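Local coordinates for pyruvate kinase 1 (Trypanosoma brucei brucei, PDB 4KCT), which catalyses the last step of glycolysis, phosphate transfer from phosphoenolpyruvate to ADP giving pyruvate and ATP, and also has an intrinsic decarboxylase activity, at residues 92-97 and 173-178; 143-148 and 168-173; 474-479 and 493-498; 365-370 and 412-417. All blocks are in the same frame, centred on the assembly; numbering follows the deposited sequence. Where two conformers were deposited one is given.

Contact 1. Residues 92-97 and 173-178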
loop_
_atom_site.group_PDB
_atom_site.type_symbol
_atom_site.label_atom_id
_atom_site.label_comp_id
_atom_site.label_asym_id
_atom_site.label_seq_id
_atom_site.Cartn_x
_atom_site.Cartn_y
_atom_site.Cartn_z
ATOM N N THR A 92 12.609 -31.727 41.591
ATOM C CA THR A 92 13.696 -32.303 42.376
ATOM C C THR A 92 13.148 -33.433 43.230
ATOM O O THR A 92 11.931 -33.523 43.446
ATOM C CB THR A 92 14.353 -31.248 43.313
ATOM O OG1 THR A 92 13.461 -30.936 44.392
ATOM C CG2 THR A 92 14.684 -29.950 42.549
ATOM N N GLY A 93 14.052 -34.206 43.825
ATOM C CA GLY A 93 13.717 -35.037 44.977
ATOM C C GLY A 93 13.593 -34.245 46.272
ATOM O O GLY A 93 13.373 -33.022 46.255
ATOM N N LEU A 94 13.601 -34.962 47.391
ATOM C CA LEU A 94 13.655 -34.333 48.714
ATOM C C LEU A 94 15.096 -34.061 49.113
ATOM O O LEU A 94 16.044 -34.569 48.482
ATOM C CB LEU A 94 12.986 -35.235 49.780
ATOM C CG LEU A 94 11.777 -36.069 49.341
ATOM C CD1 LEU A 94 11.347 -37.061 50.425
ATOM C CD2 LEU A 94 10.623 -35.163 48.959
ATOM N N PHE A 95 15.253 -33.312 50.200
ATOM C CA PHE A 95 16.541 -32.952 50.734
ATOM C C PHE A 95 16.610 -33.397 52.192
ATOM O O PHE A 95 15.603 -33.378 52.892
ATOM C CB PHE A 95 16.721 -31.436 50.647
ATOM C CG PHE A 95 16.812 -30.926 49.229
ATOM C CD1 PHE A 95 18.025 -30.954 48.547
ATOM C CD2 PHE A 95 15.670 -30.554 48.543
ATOM C CE1 PHE A 95 18.103 -30.583 47.217
ATOM C CE2 PHE A 95 15.730 -30.199 47.196
ATOM C CZ PHE A 95 16.952 -30.211 46.536
ATOM N N LYS A 96 17.789 -33.802 52.643
ATOM C CA LYS A 96 18.014 -34.001 54.090
ATOM C C LYS A 96 17.546 -32.800 54.910
ATOM O O LYS A 96 17.692 -31.645 54.489
ATOM C CB LYS A 96 19.482 -34.272 54.378
ATOM C CG LYS A 96 20.010 -35.511 53.682
ATOM C CD LYS A 96 21.277 -36.009 54.351
ATOM C CE LYS A 96 21.895 -37.136 53.557
ATOM N NZ LYS A 96 23.245 -37.461 54.078
ATOM N N ASP A 97 16.944 -33.078 56.062
ATOM C CA ASP A 97 16.413 -32.019 56.929
ATOM C C ASP A 97 15.389 -31.173 56.217
ATOM O O ASP A 97 14.931 -30.184 56.761
ATOM C CB ASP A 97 17.531 -31.111 57.454
ATOM C CG ASP A 97 18.635 -31.888 58.130
ATOM O OD1 ASP A 97 18.325 -32.760 58.974
ATOM O OD2 ASP A 97 19.806 -31.678 57.770
ATOM N N THR A 173 13.727 -26.289 49.188
ATOM C CA THR A 173 12.995 -27.274 49.991
ATOM C C THR A 173 12.593 -28.487 49.113
ATOM O O THR A 173 12.963 -28.562 47.932
ATOM C CB THR A 173 11.741 -26.644 50.632
ATOM O OG1 THR A 173 10.938 -26.055 49.607
ATOM C CG2 THR A 173 12.140 -25.541 51.647
ATOM N N ASP A 174 11.835 -29.422 49.688
ATOM C CA ASP A 174 11.532 -30.687 49.009
ATOM C C ASP A 174 10.764 -30.468 47.686
ATOM O O ASP A 174 9.814 -29.687 47.630
ATOM C CB ASP A 174 10.725 -31.606 49.932
ATOM C CG ASP A 174 11.587 -32.272 51.024
ATOM O OD1 ASP A 174 12.833 -32.096 51.020
ATOM O OD2 ASP A 174 11.002 -33.002 51.871
ATOM N N ARG A 175 11.131 -31.227 46.656
ATOM C CA ARG A 175 10.335 -31.323 45.408
ATOM C C ARG A 175 9.981 -29.962 44.792
ATOM O O ARG A 175 8.821 -29.726 44.461
ATOM C CB ARG A 175 9.043 -32.123 45.641
ATOM C CG ARG A 175 9.265 -33.551 46.099
ATOM C CD ARG A 175 8.425 -34.543 45.309
ATOM N NE ARG A 175 8.202 -35.765 46.082
ATOM C CZ ARG A 175 8.937 -36.876 45.987
ATOM N NH1 ARG A 175 9.892 -36.988 45.065
ATOM N NH2 ARG A 175 8.680 -37.901 46.786
ATOM N N ARG A 176 10.997 -29.159 44.491
ATOM C CA ARG A 176 10.802 -27.902 43.770
ATOM C C ARG A 176 10.742 -28.152 42.261
ATOM O O ARG A 176 11.272 -29.158 41.764
ATOM C CB ARG A 176 11.939 -26.932 44.084
ATOM C CG ARG A 176 12.094 -26.604 45.566
ATOM C CD ARG A 176 10.886 -25.848 46.069
ATOM N NE ARG A 176 9.843 -26.772 46.471
ATOM C CZ ARG A 176 8.575 -26.434 46.637
ATOM N NH1 ARG A 176 7.681 -27.367 46.930
ATOM N NH2 ARG A 176 8.201 -25.166 46.516
ATOM N N GLY A 177 9.985 -27.307 41.558
ATOM C CA GLY A 177 9.872 -27.387 40.091
ATOM C C GLY A 177 11.203 -27.209 39.368
ATOM O O GLY A 177 12.039 -26.381 39.765
ATOM N N ILE A 178 11.345 -27.912 38.240
ATOM C CA ILE A 178 12.522 -27.818 37.360
ATOM C C ILE A 178 12.055 -27.375 35.968
ATOM O O ILE A 178 11.023 -27.846 35.467
ATOM C CB ILE A 178 13.214 -29.217 37.249
ATOM C CG1 ILE A 178 13.879 -29.605 38.583
ATOM C CG2 ILE A 178 14.208 -29.272 36.079
ATOM C CD1 ILE A 178 15.090 -28.744 38.939
HETATM O O HOH W 1 10.157 -35.595 42.736
HETATM O O HOH W 2 13.114 -34.305 53.278
#

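Contact 2. Residues 143-148 and 168-173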
loop_
_atom_site.group_PDB
_atom_site.type_symbol
_atom_site.label_atom_id
_atom_site.label_comp_id
_atom_site.label_asym_id
_atom_site.label_seq_id
_atom_site.Cartn_x
_atom_site.Cartn_y
_atom_site.Cartn_z
ATOM N N TYR A 143 16.960 -24.671 35.476
ATOM C CA TYR A 143 16.329 -23.714 36.355
ATOM C C TYR A 143 15.624 -24.476 37.456
ATOM O O TYR A 143 14.927 -25.464 37.187
ATOM C CB TYR A 143 15.298 -22.883 35.577
ATOM C CG TYR A 143 15.905 -21.907 34.572
ATOM C CD1 TYR A 143 15.088 -21.201 33.670
ATOM C CD2 TYR A 143 17.284 -21.652 34.549
ATOM C CE1 TYR A 143 15.636 -20.312 32.740
ATOM C CE2 TYR A 143 17.843 -20.805 33.587
ATOM C CZ TYR A 143 17.011 -20.100 32.720
ATOM O OH TYR A 143 17.563 -19.232 31.788
ATOM N N VAL A 144 15.684 -23.951 38.669
ATOM C CA VAL A 144 15.049 -24.605 39.790
ATOM C C VAL A 144 14.137 -23.621 40.522
ATOM O O VAL A 144 14.463 -22.440 40.647
ATOM C CB VAL A 144 16.103 -25.194 40.755
ATOM C CG1 VAL A 144 15.462 -26.188 41.707
ATOM C CG2 VAL A 144 17.242 -25.852 39.961
ATOM N N ASP A 145 12.956 -24.100 40.919
ATOM C CA ASP A 145 12.046 -23.344 41.743
ATOM C C ASP A 145 11.459 -22.175 40.964
ATOM O O ASP A 145 11.773 -21.010 41.228
ATOM C CB ASP A 145 12.735 -22.863 43.020
ATOM C CG ASP A 145 11.770 -22.695 44.162
ATOM O OD1 ASP A 145 10.556 -22.917 43.955
ATOM O OD2 ASP A 145 12.216 -22.362 45.269
ATOM N N ASP A 146 10.799 -22.515 39.866
ATOM C CA ASP A 146 10.202 -21.530 38.977
ATOM C C ASP A 146 11.197 -20.474 38.538
ATOM O O ASP A 146 10.859 -19.295 38.477
ATOM C CB ASP A 146 8.991 -20.875 39.638
ATOM C CG ASP A 146 7.702 -21.600 39.329
ATOM O OD1 ASP A 146 6.777 -20.961 38.794
ATOM O OD2 ASP A 146 7.627 -22.822 39.578
ATOM N N GLY A 147 12.417 -20.907 38.223
ATOM C CA GLY A 147 13.406 -20.046 37.592
ATOM C C GLY A 147 14.262 -19.267 38.571
ATOM O O GLY A 147 15.180 -18.565 38.164
ATOM N N VAL A 148 13.972 -19.395 39.868
ATOM C CA VAL A 148 14.614 -18.542 40.882
ATOM C C VAL A 148 16.090 -18.868 41.096
ATOM O O VAL A 148 16.898 -17.980 41.318
ATOM C CB VAL A 148 13.868 -18.568 42.241
ATOM C CG1 VAL A 148 14.695 -17.856 43.306
ATOM C CG2 VAL A 148 12.497 -17.906 42.110
ATOM N N ASN A 168 23.362 -18.520 41.744
ATOM C CA ASN A 168 22.867 -17.542 42.706
ATOM C C ASN A 168 22.451 -18.148 44.034
ATOM O O ASN A 168 22.285 -19.366 44.142
ATOM C CB ASN A 168 21.735 -16.703 42.100
ATOM C CG ASN A 168 20.609 -17.552 41.536
ATOM O OD1 ASN A 168 20.807 -18.347 40.616
ATOM N ND2 ASN A 168 19.405 -17.307 42.014
ATOM N N HIS A 169 22.380 -17.309 45.066
ATOM C CA HIS A 169 21.967 -17.753 46.401
ATOM C C HIS A 169 20.548 -18.250 46.342
ATOM O O HIS A 169 19.701 -17.598 45.776
ATOM C CB HIS A 169 22.062 -16.595 47.412
ATOM C CG HIS A 169 23.472 -16.284 47.861
ATOM N ND1 HIS A 169 24.201 -15.278 47.326
ATOM C CD2 HIS A 169 24.276 -16.869 48.850
ATOM C CE1 HIS A 169 25.403 -15.212 47.946
ATOM N NE2 HIS A 169 25.447 -16.182 48.877
ATOM N N HIS A 170 20.289 -19.420 46.921
ATOM C CA HIS A 170 18.930 -19.927 47.051
ATOM C C HIS A 170 18.843 -21.036 48.065
ATOM O O HIS A 170 19.801 -21.781 48.267
ATOM C CB HIS A 170 18.400 -20.406 45.706
ATOM C CG HIS A 170 16.896 -20.492 45.645
ATOM N ND1 HIS A 170 16.095 -19.472 46.025
ATOM C CD2 HIS A 170 16.051 -21.556 45.337
ATOM C CE1 HIS A 170 14.810 -19.857 45.937
ATOM N NE2 HIS A 170 14.782 -21.110 45.466
ATOM N N ARG A 171 17.670 -21.172 48.679
ATOM C CA ARG A 171 17.383 -22.265 49.613
ATOM C C ARG A 171 16.344 -23.169 48.973
ATOM O O ARG A 171 15.252 -22.712 48.626
ATOM C CB ARG A 171 16.805 -21.708 50.934
ATOM C CG ARG A 171 16.606 -22.778 52.005
ATOM C CD ARG A 171 16.102 -22.187 53.325
ATOM N NE ARG A 171 14.703 -21.788 53.226
ATOM C CZ ARG A 171 13.680 -22.505 53.684
ATOM N NH1 ARG A 171 13.892 -23.620 54.372
ATOM N NH2 ARG A 171 12.447 -22.071 53.509
ATOM N N LEU A 172 16.698 -24.424 48.740
ATOM C CA LEU A 172 15.739 -25.369 48.187
ATOM C C LEU A 172 15.036 -26.113 49.315
ATOM O O LEU A 172 15.679 -26.562 50.247
ATOM C CB LEU A 172 16.442 -26.371 47.256
ATOM C CG LEU A 172 16.891 -25.832 45.904
ATOM C CD1 LEU A 172 17.425 -26.977 45.042
ATOM C CD2 LEU A 172 15.731 -25.123 45.211
ATOM N N THR A 173 13.727 -26.289 49.188
ATOM C CA THR A 173 12.995 -27.274 49.991
ATOM C C THR A 173 12.593 -28.487 49.113
ATOM O O THR A 173 12.963 -28.562 47.932
ATOM C CB THR A 173 11.741 -26.644 50.632
ATOM O OG1 THR A 173 10.938 -26.055 49.607
ATOM C CG2 THR A 173 12.140 -25.541 51.647
HETATM O O HOH W 3 12.709 -23.682 47.601
#

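Contact 3. Residues 474-479 and 493-498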
loop_
_atom_site.group_PDB
_atom_site.type_symbol
_atom_site.label_atom_id
_atom_site.label_comp_id
_atom_site.label_asym_id
_atom_site.label_seq_id
_atom_site.Cartn_x
_atom_site.Cartn_y
_atom_site.Cartn_z
ATOM N N GLY A 474 -34.793 1.424 12.595
ATOM C CA GLY A 474 -34.185 2.215 11.523
ATOM C C GLY A 474 -32.687 2.001 11.348
ATOM O O GLY A 474 -32.115 2.476 10.401
ATOM N N ASP A 475 -32.039 1.307 12.279
ATOM C CA ASP A 475 -30.613 0.962 12.090
ATOM C C ASP A 475 -30.477 -0.231 11.138
ATOM O O ASP A 475 -31.273 -1.188 11.205
ATOM C CB ASP A 475 -29.924 0.634 13.432
ATOM C CG ASP A 475 -29.726 1.900 14.333
ATOM O OD1 ASP A 475 -29.663 3.021 13.794
ATOM O OD2 ASP A 475 -29.699 1.761 15.568
ATOM N N VAL A 476 -29.362 -0.260 10.404
ATOM C CA VAL A 476 -29.025 -1.419 9.577
ATOM C C VAL A 476 -28.334 -2.504 10.411
ATOM O O VAL A 476 -27.432 -2.218 11.179
ATOM C CB VAL A 476 -28.111 -1.039 8.396
ATOM C CG1 VAL A 476 -28.012 -2.208 7.404
ATOM C CG2 VAL A 476 -28.637 0.182 7.699
ATOM N N VAL A 477 -28.732 -3.760 10.207
ATOM C CA VAL A 477 -28.034 -4.906 10.798
ATOM C C VAL A 477 -27.661 -5.863 9.674
ATOM O O VAL A 477 -28.420 -6.012 8.715
ATOM C CB VAL A 477 -28.941 -5.646 11.788
ATOM C CG1 VAL A 477 -28.293 -6.950 12.244
ATOM C CG2 VAL A 477 -29.212 -4.770 12.996
ATOM N N VAL A 478 -26.451 -6.417 9.723
ATOM C CA VAL A 478 -26.024 -7.382 8.701
ATOM C C VAL A 478 -26.332 -8.782 9.211
ATOM O O VAL A 478 -25.895 -9.160 10.305
ATOM C CB VAL A 478 -24.516 -7.255 8.372
ATOM C CG1 VAL A 478 -24.128 -8.286 7.276
ATOM C CG2 VAL A 478 -24.195 -5.816 7.915
ATOM N N VAL A 479 -27.096 -9.549 8.432
ATOM C CA VAL A 479 -27.678 -10.812 8.918
ATOM C C VAL A 479 -27.158 -11.956 8.050
ATOM O O VAL A 479 -27.345 -11.953 6.837
ATOM C CB VAL A 479 -29.205 -10.793 8.827
ATOM C CG1 VAL A 479 -29.807 -12.114 9.320
ATOM C CG2 VAL A 479 -29.763 -9.600 9.599
ATOM N N THR A 493 -25.936 -13.411 2.980
ATOM C CA THR A 493 -25.894 -12.226 3.860
ATOM C C THR A 493 -26.956 -11.261 3.382
ATOM O O THR A 493 -27.112 -11.067 2.158
ATOM C CB THR A 493 -24.569 -11.440 3.680
ATOM O OG1 THR A 493 -23.460 -12.338 3.557
ATOM C CG2 THR A 493 -24.332 -10.474 4.855
ATOM N N ARG A 494 -27.596 -10.566 4.322
ATOM C CA ARG A 494 -28.673 -9.582 3.998
ATOM C C ARG A 494 -28.396 -8.342 4.842
ATOM O O ARG A 494 -28.014 -8.472 6.003
ATOM C CB ARG A 494 -30.037 -10.105 4.453
ATOM C CG ARG A 494 -30.553 -11.311 3.709
ATOM C CD ARG A 494 -31.969 -11.591 4.129
ATOM N NE ARG A 494 -32.070 -12.281 5.411
ATOM C CZ ARG A 494 -33.181 -12.272 6.143
ATOM N NH1 ARG A 494 -34.242 -11.586 5.720
ATOM N NH2 ARG A 494 -33.273 -13.020 7.221
ATOM N N LEU A 495 -28.711 -7.170 4.316
ATOM C CA LEU A 495 -28.787 -5.966 5.142
ATOM C C LEU A 495 -30.242 -5.705 5.445
ATOM O O LEU A 495 -31.036 -5.557 4.533
ATOM C CB LEU A 495 -28.219 -4.752 4.408
ATOM C CG LEU A 495 -26.786 -4.823 3.881
ATOM C CD1 LEU A 495 -26.103 -3.455 3.873
ATOM C CD2 LEU A 495 -25.967 -5.836 4.624
ATOM N N ILE A 496 -30.582 -5.644 6.726
ATOM C CA ILE A 496 -31.963 -5.464 7.156
ATOM C C ILE A 496 -32.045 -4.218 8.035
ATOM O O ILE A 496 -31.170 -3.997 8.873
ATOM C CB ILE A 496 -32.422 -6.694 7.952
ATOM C CG1 ILE A 496 -32.513 -7.893 7.008
ATOM C CG2 ILE A 496 -33.782 -6.449 8.610
ATOM C CD1 ILE A 496 -32.722 -9.204 7.734
ATOM N N TYR A 497 -33.047 -3.378 7.804
ATOM C CA TYR A 497 -33.346 -2.290 8.730
ATOM C C TYR A 497 -34.220 -2.798 9.873
ATOM O O TYR A 497 -35.267 -3.403 9.638
ATOM C CB TYR A 497 -34.094 -1.158 8.019
ATOM C CG TYR A 497 -33.249 -0.383 7.093
ATOM C CD1 TYR A 497 -33.194 -0.701 5.741
ATOM C CD2 TYR A 497 -32.451 0.655 7.562
ATOM C CE1 TYR A 497 -32.391 0.018 4.876
ATOM C CE2 TYR A 497 -31.609 1.342 6.722
ATOM C CZ TYR A 497 -31.589 1.036 5.380
ATOM O OH TYR A 497 -30.802 1.780 4.538
ATOM N N LEU A 498 -33.871 -2.434 11.096
ATOM C CA LEU A 498 -34.695 -2.809 12.238
ATOM C C LEU A 498 -36.027 -2.135 12.160
ATOM O O LEU A 498 -36.095 -0.929 11.917
ATOM C CB LEU A 498 -34.030 -2.433 13.536
ATOM C CG LEU A 498 -32.946 -3.379 13.973
ATOM C CD1 LEU A 498 -32.280 -2.789 15.196
ATOM C CD2 LEU A 498 -33.530 -4.737 14.291
HETATM O O HOH W 4 -29.299 -13.805 5.825
#

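Contact 4. Residues 365-370 and 412-417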
loop_
_atom_site.group_PDB
_atom_site.type_symbol
_atom_site.label_atom_id
_atom_site.label_comp_id
_atom_site.label_asym_id
_atom_site.label_seq_id
_atom_site.Cartn_x
_atom_site.Cartn_y
_atom_site.Cartn_z
ATOM N N ASN A 365 -8.599 -5.858 6.809
ATOM C CA ASN A 365 -7.855 -5.919 5.540
ATOM C C ASN A 365 -6.608 -6.803 5.623
ATOM O O ASN A 365 -6.327 -7.591 4.696
ATOM C CB ASN A 365 -7.482 -4.506 5.082
ATOM C CG ASN A 365 -8.675 -3.768 4.479
ATOM O OD1 ASN A 365 -9.464 -4.357 3.752
ATOM N ND2 ASN A 365 -8.903 -2.554 4.931
ATOM N N SER A 366 -5.868 -6.693 6.716
ATOM C CA SER A 366 -4.632 -7.496 6.880
ATOM C C SER A 366 -4.947 -8.982 6.970
ATOM O O SER A 366 -4.261 -9.825 6.356
ATOM C CB SER A 366 -3.849 -7.065 8.121
ATOM O OG SER A 366 -3.399 -5.737 8.011
ATOM N N ILE A 367 -5.977 -9.315 7.734
ATOM C CA ILE A 367 -6.415 -10.715 7.842
ATOM C C ILE A 367 -6.927 -11.270 6.507
ATOM O O ILE A 367 -6.503 -12.328 6.081
ATOM C CB ILE A 367 -7.493 -10.893 8.942
ATOM C CG1 ILE A 367 -6.860 -10.636 10.323
ATOM C CG2 ILE A 367 -8.129 -12.296 8.877
ATOM C CD1 ILE A 367 -7.871 -10.316 11.396
ATOM N N LYS A 368 -7.807 -10.531 5.842
ATOM C CA LYS A 368 -8.338 -10.960 4.550
ATOM C C LYS A 368 -7.232 -11.153 3.497
ATOM O O LYS A 368 -7.244 -12.126 2.738
ATOM C CB LYS A 368 -9.373 -9.951 4.039
ATOM C CG LYS A 368 -10.143 -10.455 2.834
ATOM C CD LYS A 368 -11.376 -9.597 2.549
ATOM C CE LYS A 368 -11.104 -8.600 1.442
ATOM N NZ LYS A 368 -10.245 -7.481 1.926
ATOM N N ASN A 369 -6.253 -10.260 3.499
ATOM C CA ASN A 369 -5.159 -10.317 2.508
ATOM C C ASN A 369 -4.229 -11.527 2.677
ATOM O O ASN A 369 -3.483 -11.875 1.765
ATOM C CB ASN A 369 -4.328 -9.014 2.546
ATOM C CG ASN A 369 -5.095 -7.815 1.985
ATOM O OD1 ASN A 369 -6.128 -7.974 1.337
ATOM N ND2 ASN A 369 -4.632 -6.610 2.310
ATOM N N LEU A 370 -4.270 -12.179 3.834
ATOM C CA LEU A 370 -3.425 -13.351 4.026
ATOM C C LEU A 370 -4.152 -14.682 3.798
ATOM O O LEU A 370 -3.574 -15.735 3.988
ATOM C CB LEU A 370 -2.784 -13.323 5.421
ATOM C CG LEU A 370 -1.723 -12.199 5.550
ATOM C CD1 LEU A 370 -1.338 -11.977 7.013
ATOM C CD2 LEU A 370 -0.477 -12.577 4.719
ATOM N N LYS A 412 -13.537 -13.634 13.145
ATOM C CA LYS A 412 -12.198 -13.705 12.574
ATOM C C LYS A 412 -11.887 -12.394 11.803
ATOM O O LYS A 412 -10.733 -11.936 11.770
ATOM C CB LYS A 412 -12.109 -14.908 11.622
ATOM C CG LYS A 412 -10.912 -14.892 10.704
ATOM C CD LYS A 412 -10.876 -16.184 9.855
ATOM C CE LYS A 412 -9.594 -16.227 9.020
ATOM N NZ LYS A 412 -9.508 -17.488 8.231
ATOM N N TYR A 413 -12.907 -11.809 11.175
ATOM C CA TYR A 413 -12.698 -10.609 10.338
ATOM C C TYR A 413 -12.870 -9.304 11.108
ATOM O O TYR A 413 -12.686 -8.219 10.550
ATOM C CB TYR A 413 -13.572 -10.653 9.072
ATOM C CG TYR A 413 -13.056 -11.678 8.089
ATOM C CD1 TYR A 413 -11.913 -11.398 7.310
ATOM C CD2 TYR A 413 -13.461 -13.009 8.185
ATOM C CE1 TYR A 413 -11.351 -12.374 6.479
ATOM C CE2 TYR A 413 -12.852 -14.002 7.413
ATOM C CZ TYR A 413 -11.783 -13.674 6.585
ATOM O OH TYR A 413 -11.153 -14.663 5.851
ATOM N N ARG A 414 -13.023 -9.417 12.429
ATOM C CA ARG A 414 -12.826 -8.270 13.316
ATOM C C ARG A 414 -13.746 -7.071 12.955
ATOM O O ARG A 414 -13.262 -5.974 12.704
ATOM C CB ARG A 414 -11.350 -7.833 13.288
ATOM C CG ARG A 414 -10.355 -8.858 13.904
ATOM C CD ARG A 414 -10.957 -9.584 15.085
ATOM N NE ARG A 414 -9.955 -10.108 16.041
ATOM C CZ ARG A 414 -10.127 -11.217 16.771
ATOM N NH1 ARG A 414 -9.262 -11.518 17.751
ATOM N NH2 ARG A 414 -11.241 -11.950 16.630
ATOM N N PRO A 415 -15.065 -7.293 12.886
ATOM C CA PRO A 415 -15.945 -6.131 12.770
ATOM C C PRO A 415 -15.782 -5.184 13.971
ATOM O O PRO A 415 -15.254 -5.592 15.024
ATOM C CB PRO A 415 -17.359 -6.756 12.771
ATOM C CG PRO A 415 -17.207 -8.056 13.497
ATOM C CD PRO A 415 -15.816 -8.546 13.103
ATOM N N ASN A 416 -16.273 -3.940 13.845
ATOM C CA ASN A 416 -16.166 -3.009 14.971
ATOM C C ASN A 416 -17.465 -2.964 15.804
ATOM O O ASN A 416 -17.619 -2.108 16.660
ATOM C CB ASN A 416 -15.754 -1.614 14.503
ATOM C CG ASN A 416 -16.810 -0.963 13.644
ATOM O OD1 ASN A 416 -17.935 -1.456 13.573
ATOM N ND2 ASN A 416 -16.506 0.227 13.109
ATOM N N CYS A 417 -18.422 -3.833 15.485
ATOM C CA CYS A 417 -19.736 -3.827 16.174
ATOM C C CYS A 417 -19.948 -5.178 16.842
ATOM O O CYS A 417 -19.254 -6.118 16.516
ATOM C CB CYS A 417 -20.871 -3.576 15.165
ATOM S SG CYS A 417 -20.898 -4.758 13.783
#

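Contact 1. Residues 92-97 and 173-178
In the lid (B) domain of pyruvate kinase, a beta-rich insertion between strand 80-84 and helix 192-204 of the TIM barrel, residues 92-97 meet the loop that leads into strand 177-179. Backbone groups and a threonine hydroxyl form the central seam. T92 N donates almost straight to R176 O (2.9 Å), and R176 N returns a bond to T92 OG1 (3.0 Å), so a side-chain oxygen takes the place of a carbonyl. With chi1 at 72°, OG1 sits between the backbone N and the carbonyl carbon, close enough to donate to G93 O on a lone pair. The same carbonyl accepts R175 N from above its plane (2.9 Å).

Carboxylate and water contacts extend the seam. D174 OD1 takes the F95 amide (2.8 Å) from above the carboxylate plane, while one water joins D174 OD2 to F95 O. Another water links R175 NH1, already salt-bridged to E117, with T92 O.

A carbonyl oxygen, T173 O, meets the edge of the F95 ring, 3.3 Å from F95 CE2. Among apolar contacts, T92 CG2 meets I178 CD1 at 3.8 Å. Over one face of the R175 guanidinium, toward its rim, sits L94 CD2, 3.7 Å above the plane.

Contact 2. Residues 143-148 and 168-173
D145 and H170 both hold CG anti to the backbone N (chi1 -152° and -160°), and these extended side chains reach across until the carboxylate meets the imidazole tip. The pair lies in the B domain, where the type I' turn from D145 to V148, closed by V148 N donating to D145 O, joins strands 141-144 and 149-158 as a beta hairpin. Strand 170-173, which pairs with strand 99-102, passes beside that turn.

The bond from H170 NE2 to D145 OD2 is 2.9 Å long and nearly straight. The acceptor lies in the imidazole plane and offers its anti lone pair, yet the carboxylate and ring planes are turned 57° apart. A negative oxygen here would probably favour a protonated histidine. OD2 has a second partner, a water that donates to it at 2.7 Å and also joins R171 O and T173 N, so the acid is tied to both the side chain and the backbone of the strand.

V148 CG1 lies over one face of the same ring, 3.3 Å from H170 CE1. Next to the polar pair, V144 CG1 and L172 CD2 touch at 3.7 Å, their side chains crossing at about a right angle. At the turn itself, D146 O accepts a hydrogen bond from R308 NH1 of the second subunit.

N168, with CG in the crowded position between N and carbonyl carbon, binds the hairpin through both ends of its amide: OD1 accepts T150 N, while ND2 donates to V148 O at 2.7 Å, in the carbonyl plane.

Contact 3. Residues 474-479 and 493-498
V476 and Y497 lie side by side and point the same way, V476 CG2 approaching Y497 CE2 at 3.3 Å, while G474 O lies in the ring plane at the CD2 edge. V478 and L495 repeat this parallel posture on the same face, where V478 CG2 meets L495 CD2 at 3.7 Å. V478 CG1, anti to its backbone N, is pressed unusually close to T493 CG2 (3.3 Å). Helix 377-392 packs on this side, touching V478, T493 and L495.

The two strands form an antiparallel hairpin at one edge of the mixed sheet of the C-terminal alpha/beta domain. V477 with I496 and V479 with R494 are hydrogen-bonded pairs, alternating with the non-hydrogen-bonded pairs V476-Y497 and V478-L495. Beyond them L498 N donates to D475 O and G474 N to L498 O. Strand 492-497 is the outermost in this chain, but T493 and R494 pair with a strand of the third subunit, so the sheet continues across the interface.

On the opposite face I496 crosses V479 obliquely, CD1 to CG2 at 3.5 Å. The same I496 CD1 sits 3.4 Å above the centre of the R494 guanidinium, whose chain bends at chi3 (-79°). NH2 of R494 binds H481, NH1 forms a salt bridge with D483 of the third subunit, and a water connects NE to V479 O.

Contact 4. Residues 365-370 and 412-417
The final turn of helix 362-369 approaches the loop that follows helix 405-412, with the CA atoms of I367 and Y413 6.8 Å apart. On the helical side N369 N donates to N365 O, after which L370 N reaches I367 O at 3.2 Å and, weakly, S366 O. On the other side R414 takes up left-handed helical backbone angles (phi 57°, psi 55°) as the chain leaves helix 405-412 on its way to strand 419-423.

I367 carries most of the apolar contact. Its CG1 lies anti to the carbonyl carbon (chi1 -67°) and carries CD1 to K412 O at 3.3 Å and to R414 CG at 3.8 Å. The other branch, CG2, meets Y413 CE1 at 4.0 Å and also lies near K412 CE. The tyrosine ring uses its edge against the helix: K368 CA lies in the ring plane, 3.8 Å from Y413 CE1.

Polar ends are satisfied beyond this apolar patch. The extended K412 carries NZ to a salt bridge with E379, and Y413 OH is hydrogen-bonded to the same carboxylate oxygen; Q371 binds both K412 NZ and I367 O. R414, bent at chi2, donates through NH1 to G324 O and forms a salt bridge with D326 through NH2. From the second subunit, L4 packs on I367.

The pattern is a helix end packed against the helix-to-strand loop of a beta-alpha-beta crossover, here strand 396-400, helix 405-412 and strand 419-423 of the C-terminal alpha/beta domain.

Contacts 1 and 2 form one continuous region of the lid domain, with centres 10 Å apart. They share T173, and contact 2 is nested inside the loop closed by contact 1. G177 O lies 2.7 Å from D145 N, a probable hydrogen bond, and F95 CZ packs on L172 CD1 at 3.6 Å. The D145 side chain is about 14 Å from the magnesium ion bound by E241 and D265 in the pyruvate site. Contacts 3 and 4 lie on the opposite side of the chain's centre, their own centres 20 Å apart, near the bound fructose bisphosphate, about 9 Å from the V479 side chain and 12 Å from that of K412. Contacts 1 and 3 are 63 Å apart, centre to centre.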